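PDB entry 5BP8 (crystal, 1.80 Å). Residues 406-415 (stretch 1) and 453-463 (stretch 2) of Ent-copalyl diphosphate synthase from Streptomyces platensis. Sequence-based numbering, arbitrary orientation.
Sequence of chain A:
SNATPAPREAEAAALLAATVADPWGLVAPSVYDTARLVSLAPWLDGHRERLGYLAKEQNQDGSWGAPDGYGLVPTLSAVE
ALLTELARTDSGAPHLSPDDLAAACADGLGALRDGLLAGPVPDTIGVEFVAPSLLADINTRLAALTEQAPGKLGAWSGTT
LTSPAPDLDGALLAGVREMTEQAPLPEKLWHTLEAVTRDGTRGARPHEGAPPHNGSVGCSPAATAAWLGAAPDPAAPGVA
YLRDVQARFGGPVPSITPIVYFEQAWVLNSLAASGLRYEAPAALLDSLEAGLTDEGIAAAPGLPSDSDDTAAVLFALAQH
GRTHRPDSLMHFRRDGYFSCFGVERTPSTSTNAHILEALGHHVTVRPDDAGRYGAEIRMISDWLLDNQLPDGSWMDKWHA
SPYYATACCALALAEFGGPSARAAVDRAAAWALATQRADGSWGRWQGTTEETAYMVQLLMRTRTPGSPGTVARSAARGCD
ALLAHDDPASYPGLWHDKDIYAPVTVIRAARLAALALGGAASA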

ATOM      1  N   THR A 406     -15.260  -2.973   1.174  1.00 20.45           N
ATOM      2  CA  THR A 406     -16.600  -3.310   1.676  1.00 21.38           C
ATOM      3  C   THR A 406     -16.629  -3.351   3.207  1.00 21.86           C
ATOM      4  O   THR A 406     -17.586  -2.862   3.836  1.00 23.62           O
ATOM      5  N   ALA A 407     -15.590  -3.911   3.816  1.00 21.28           N
ATOM      6  CA  ALA A 407     -15.492  -3.907   5.262  1.00 22.19           C
ATOM      7  C   ALA A 407     -15.421  -2.485   5.793  1.00 22.93           C
ATOM      8  O   ALA A 407     -16.174  -2.147   6.739  1.00 22.13           O
ATOM      9  N   CYS A 408     -14.553  -1.654   5.210  1.00 21.04           N
ATOM     10  CA  CYS A 408     -14.398  -0.267   5.694  1.00 22.36           C
ATOM     11  C   CYS A 408     -15.764   0.461   5.708  1.00 22.79           C
ATOM     12  O   CYS A 408     -16.149   1.056   6.718  1.00 23.80           O
ATOM     13  N   CYS A 409     -16.457   0.423   4.582  1.00 22.18           N
ATOM     14  CA  CYS A 409     -17.673   1.201   4.384  1.00 23.94           C
ATOM     15  C   CYS A 409     -18.829   0.665   5.178  1.00 24.36           C
ATOM     16  O   CYS A 409     -19.550   1.446   5.822  1.00 24.03           O
ATOM     17  N   ALA A 410     -19.021  -0.650   5.163  1.00 23.83           N
ATOM     18  CA  ALA A 410     -20.147  -1.244   5.921  1.00 25.44           C
ATOM     19  C   ALA A 410     -19.961  -1.082   7.426  1.00 26.34           C
ATOM     20  O   ALA A 410     -20.942  -0.858   8.147  1.00 25.33           O
ATOM     21  N   LEU A 411     -18.726  -1.198   7.910  1.00 25.57           N
ATOM     22  CA  LEU A 411     -18.486  -1.096   9.350  1.00 26.13           C
ATOM     23  C   LEU A 411     -18.622   0.332   9.862  1.00 27.09           C
ATOM     24  O   LEU A 411     -19.072   0.536  10.987  1.00 27.84           O
ATOM     25  N   ALA A 412     -18.229   1.305   9.042  1.00 25.74           N
ATOM     26  CA  ALA A 412     -18.406   2.713   9.371  1.00 25.21           C
ATOM     27  C   ALA A 412     -19.910   3.035   9.393  1.00 26.34           C
ATOM     28  O   ALA A 412     -20.402   3.677  10.336  1.00 27.37           O
ATOM     29  N   LEU A 413     -20.617   2.598   8.362  1.00 26.08           N
ATOM     30  CA  LEU A 413     -22.074   2.825   8.280  1.00 27.11           C
ATOM     31  C   LEU A 413     -22.865   2.104   9.370  1.00 28.25           C
ATOM     32  O   LEU A 413     -23.907   2.614   9.821  1.00 29.04           O
ATOM     33  N   ALA A 414     -22.412   0.922   9.774  1.00 26.98           N
ATOM     34  CA  ALA A 414     -23.087   0.152  10.819  1.00 28.78           C
ATOM     35  C   ALA A 414     -23.061   0.898  12.161  1.00 29.63           C
ATOM     36  O   ALA A 414     -24.061   0.957  12.876  1.00 28.86           O
ATOM     37  N   GLU A 415     -21.922   1.480  12.483  1.00 27.94           N
ATOM     38  CA  GLU A 415     -21.752   2.148  13.755  1.00 30.10           C
ATOM     39  C   GLU A 415     -22.237   3.618  13.742  1.00 29.38           C
ATOM     40  O   GLU A 415     -22.707   4.114  14.781  1.00 28.74           O
ATOM     41  N   ALA A 453     -10.040 -12.106   7.219  1.00 20.46           N
ATOM     42  CA  ALA A 453     -10.164 -11.331   8.470  1.00 20.42           C
ATOM     43  C   ALA A 453     -11.162 -10.211   8.338  1.00 20.49           C
ATOM     44  O   ALA A 453     -12.012 -10.024   9.241  1.00 20.92           O
ATOM     45  N   TYR A 454     -11.114  -9.476   7.216  1.00 19.82           N
ATOM     46  CA  TYR A 454     -12.070  -8.383   7.004  1.00 20.67           C
ATOM     47  C   TYR A 454     -13.525  -8.862   6.995  1.00 21.09           C
ATOM     48  O   TYR A 454     -14.402  -8.205   7.562  1.00 21.56           O
HETATM   49  N   MSE A 455     -13.785  -9.982   6.326  1.00 21.16           N
HETATM   50  CA  MSE A 455     -15.145 -10.515   6.251  1.00 22.23           C
HETATM   51  C   MSE A 455     -15.621 -11.071   7.564  1.00 23.35           C
HETATM   52  O   MSE A 455     -16.805 -10.902   7.918  1.00 23.50           O
ATOM     53  N   VAL A 456     -14.759 -11.741   8.308  1.00 22.66           N
ATOM     54  CA  VAL A 456     -15.155 -12.234   9.631  1.00 24.05           C
ATOM     55  C   VAL A 456     -15.558 -11.049  10.537  1.00 25.33           C
ATOM     56  O   VAL A 456     -16.621 -11.093  11.207  1.00 25.45           O
ATOM     57  N   GLN A 457     -14.752  -9.991  10.524  1.00 24.71           N
ATOM     58  CA  GLN A 457     -15.074  -8.771  11.273  1.00 25.94           C
ATOM     59  C   GLN A 457     -16.393  -8.159  10.853  1.00 26.61           C
ATOM     60  O   GLN A 457     -17.208  -7.812  11.716  1.00 26.35           O
ATOM     61  N   LEU A 458     -16.601  -8.017   9.541  1.00 25.85           N
ATOM     62  CA  LEU A 458     -17.841  -7.466   9.009  0.60 24.66           C
ATOM     63  C   LEU A 458     -19.031  -8.251   9.527  1.00 27.06           C
ATOM     64  O   LEU A 458     -20.000  -7.663  10.035  1.00 27.70           O
ATOM     65  N   LEU A 459     -18.976  -9.580   9.379  1.00 27.30           N
ATOM     66  CA  LEU A 459     -20.098 -10.432   9.762  1.00 29.52           C
ATOM     67  C   LEU A 459     -20.374 -10.396  11.263  1.00 30.44           C
ATOM     68  O   LEU A 459     -21.541 -10.284  11.679  1.00 31.27           O
HETATM   69  N   MSE A 460     -19.322 -10.471  12.069  1.00 29.59           N
HETATM   70  CA  MSE A 460     -19.489 -10.466  13.533  1.00 31.85           C
HETATM   71  C   MSE A 460     -19.928  -9.121  14.051  1.00 33.56           C
HETATM   72  O   MSE A 460     -20.865  -9.034  14.891  1.00 34.06           O
ATOM     73  N   ARG A 461     -19.307  -8.050  13.576  1.00 32.94           N
ATOM     74  CA  ARG A 461     -19.612  -6.727  14.123  1.00 35.38           C
ATOM     75  C   ARG A 461     -20.991  -6.196  13.714  1.00 37.64           C
ATOM     76  O   ARG A 461     -21.541  -5.323  14.404  1.00 37.58           O
ATOM     77  N   THR A 462     -21.564  -6.727  12.635  1.00 36.63           N
ATOM     78  CA  THR A 462     -22.852  -6.235  12.138  1.00 38.47           C
ATOM     79  C   THR A 462     -23.976  -7.216  12.411  1.00 40.11           C
ATOM     80  O   THR A 462     -25.077  -7.046  11.906  1.00 44.59           O
ATOM     81  N   ARG A 463     -23.689  -8.239  13.209  1.00 40.48           N
ATOM     82  CA  ARG A 463     -24.634  -9.286  13.520  1.00 44.61           C
ATOM     83  C   ARG A 463     -25.692  -8.684  14.433  1.00 43.99           C
ATOM     84  O   ARG A 463     -25.382  -7.820  15.233  1.00 41.41           O
TER

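Where two helices run nearly parallel, alanines on one helix can meet larger side chains of the other, with one large residue among them reaching across, and this pair, crossing at 18° with axes 9.5 Å apart at closest approach, illustrates the principle. The CA-to-CB bond of Thr 406 (chi1 m) points sideways, its CG2 4.2 Å from Leu 458 CD2. One residue on, Ala 407 points toward the partner helix; its CB lies 3.8 Å from Tyr 454 CB and 3.9 Å from CE of selenomethionine Met 455, whose CA-to-CB bond points away although the chain end comes nearer. Cys 408 and Cys 409 make no contact with stretch 2. Ala 410 again faces inward, its CB 3.5 Å from CD1 of Leu 458, a tp rotamer that starts sideways before its end approaches. Leu 411 (mt) buries the most surface: CD2 packs 4.1 Å from Leu 458 CD1 and 3.9 Å from Thr 462 CG2, while CD1 lies over one face of the Arg 461 guanidinium, 3.5 Å from Arg 461 NH1. After another turn, Ala 414 CB meets Thr 462 CG2 at 3.8 Å.

No hydrogen bond crosses the interface; two side chains of stretch 2 bond within their own stretch, while Thr 406 OG1, Tyr 454 OH and Gln 457 NE2 find partners elsewhere in the structure. Thr 462 OG1 (chi1 p) donates to Leu 458 O at 2.6 Å, leaving its methyl for packing, and Arg 461 NH1 makes a weak 3.2 Å bond to Gln 457 OE1.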

ATOM      1  CB  THR A 406     -17.093  -4.638   1.079  1.00 20.94           C
ATOM      2  OG1 THR A 406     -17.064  -4.544  -0.353  1.00 19.75           O
ATOM      3  CG2 THR A 406     -18.549  -4.917   1.505  1.00 21.45           C
ATOM      4  CB  ALA A 407     -14.295  -4.683   5.751  1.00 22.13           C
ATOM      5  CB  CYS A 408     -13.431   0.533   4.849  1.00 21.33           C
ATOM      6  SG  CYS A 408     -11.689   0.052   5.107  1.00 22.69           S
ATOM      7  CB  CYS A 409     -18.029   1.264   2.900  1.00 23.85           C
ATOM      8  SG  CYS A 409     -16.815   2.195   1.964  1.00 25.18           S
ATOM      9  CB  ALA A 410     -20.328  -2.703   5.581  1.00 25.83           C
ATOM     10  CB  LEU A 411     -17.107  -1.646   9.732  1.00 26.81           C
ATOM     11  CG  LEU A 411     -17.029  -3.183   9.626  1.00 28.37           C
ATOM     12  CD1 LEU A 411     -15.585  -3.659   9.732  1.00 30.14           C
ATOM     13  CD2 LEU A 411     -17.952  -3.843  10.649  1.00 30.97           C
ATOM     14  CB  ALA A 412     -17.693   3.578   8.347  1.00 24.88           C
ATOM     15  CB  LEU A 413     -22.607   2.433   6.918  1.00 27.51           C
ATOM     16  CG  LEU A 413     -22.309   3.396   5.773  1.00 27.37           C
ATOM     17  CD1 LEU A 413     -22.533   2.661   4.458  1.00 27.51           C
ATOM     18  CD2 LEU A 413     -23.129   4.679   5.819  1.00 26.75           C
ATOM     19  CB  ALA A 414     -22.456  -1.225  10.965  1.00 28.47           C
ATOM     20  CB  GLU A 415     -20.282   2.055  14.209  1.00 32.19           C
ATOM     21  CG  GLU A 415     -20.019   2.488  15.659  1.00 34.61           C
ATOM     22  CD  GLU A 415     -20.736   1.652  16.727  1.00 37.30           C
ATOM     23  OE1 GLU A 415     -21.142   0.497  16.461  1.00 38.50           O
ATOM     24  OE2 GLU A 415     -20.901   2.175  17.866  1.00 42.25           O
ATOM     25  CB  ALA A 453      -8.818 -10.784   8.922  1.00 20.12           C
ATOM     26  CB  TYR A 454     -11.780  -7.586   5.725  1.00 20.40           C
ATOM     27  CG  TYR A 454     -10.403  -6.921   5.703  1.00 20.04           C
ATOM     28  CD1 TYR A 454      -9.769  -6.517   6.881  1.00 20.88           C
ATOM     29  CD2 TYR A 454      -9.788  -6.633   4.498  1.00 19.69           C
ATOM     30  CE1 TYR A 454      -8.523  -5.900   6.858  1.00 21.67           C
ATOM     31  CE2 TYR A 454      -8.549  -6.012   4.454  1.00 19.82           C
ATOM     32  CZ  TYR A 454      -7.923  -5.645   5.640  1.00 20.35           C
ATOM     33  OH  TYR A 454      -6.678  -5.058   5.657  1.00 19.31           O
HETATM   34  CB  MSE A 455     -15.262 -11.541   5.121  1.00 22.70           C
HETATM   35  CG  MSE A 455     -15.123 -10.838   3.774  1.00 22.25           C
HETATM   36 SE   MSE A 455     -16.490  -9.488   3.382  0.65 23.07          SE
HETATM   37  CE  MSE A 455     -15.567  -7.862   3.916  1.00 22.44           C
ATOM     38  CB  VAL A 456     -14.051 -13.096  10.274  1.00 23.87           C
ATOM     39  CG1 VAL A 456     -14.314 -13.322  11.752  1.00 25.13           C
ATOM     40  CG2 VAL A 456     -13.933 -14.420   9.541  1.00 24.46           C
ATOM     41  CB  GLN A 457     -14.017  -7.700  11.096  1.00 28.20           C
ATOM     42  CG  GLN A 457     -12.705  -8.008  11.766  1.00 30.10           C
ATOM     43  CD  GLN A 457     -11.748  -6.839  11.678  1.00 33.57           C
ATOM     44  OE1 GLN A 457     -12.113  -5.696  11.996  1.00 34.55           O
ATOM     45  NE2 GLN A 457     -10.510  -7.120  11.257  1.00 35.08           N
ATOM     46  CB  LEU A 458     -17.841  -7.474   7.477  0.60 23.09           C
ATOM     47  CG  LEU A 458     -19.107  -6.986   6.764  0.60 22.96           C
ATOM     48  CD1 LEU A 458     -19.589  -5.658   7.311  0.60 24.19           C
ATOM     49  CD2 LEU A 458     -18.894  -6.870   5.258  0.60 22.70           C
ATOM     50  CB  LEU A 459     -19.864 -11.872   9.305  1.00 29.77           C
ATOM     51  CG  LEU A 459     -19.876 -12.117   7.791  1.00 29.75           C
ATOM     52  CD1 LEU A 459     -19.417 -13.537   7.485  1.00 29.78           C
ATOM     53  CD2 LEU A 459     -21.248 -11.872   7.188  1.00 30.74           C
HETATM   54  CB  MSE A 460     -18.233 -10.969  14.230  1.00 31.83           C
HETATM   55  CG  MSE A 460     -17.911 -12.423  13.923  1.00 33.25           C
HETATM   56 SE   MSE A 460     -19.283 -13.682  14.581  0.65 39.15          SE
HETATM   57  CE  MSE A 460     -20.738 -13.617  13.293  1.00 41.31           C
ATOM     58  CB  ARG A 461     -18.521  -5.724  13.793  1.00 35.66           C
ATOM     59  CG  ARG A 461     -17.209  -5.985  14.541  1.00 36.17           C
ATOM     60  CD  ARG A 461     -16.031  -5.222  13.963  1.00 37.54           C
ATOM     61  NE  ARG A 461     -16.174  -3.768  13.995  1.00 40.38           N
ATOM     62  CZ  ARG A 461     -15.274  -2.919  13.485  1.00 40.41           C
ATOM     63  NH1 ARG A 461     -14.152  -3.360  12.907  1.00 42.95           N
ATOM     64  NH2 ARG A 461     -15.495  -1.632  13.540  1.00 43.31           N
ATOM     65  CB  THR A 462     -22.804  -5.919  10.629  1.00 36.90           C
ATOM     66  OG1 THR A 462     -22.562  -7.113   9.873  1.00 37.60           O
ATOM     67  CG2 THR A 462     -21.749  -4.874  10.341  1.00 36.83           C
ATOM     68  CB  ARG A 463     -23.900 -10.418  14.233  1.00 48.52           C
ATOM     69  CG  ARG A 463     -24.671 -11.711  14.423  1.00 55.10           C
ATOM     70  CD  ARG A 463     -23.694 -12.840  14.744  1.00 60.50           C
ATOM     71  NE  ARG A 463     -24.225 -13.846  15.671  1.00 66.94           N
ATOM     72  CZ  ARG A 463     -23.898 -13.961  16.964  1.00 69.91           C
ATOM     73  NH1 ARG A 463     -23.030 -13.124  17.542  1.00 70.16           N
ATOM     74  NH2 ARG A 463     -24.450 -14.926  17.695  1.00 71.29           N
TER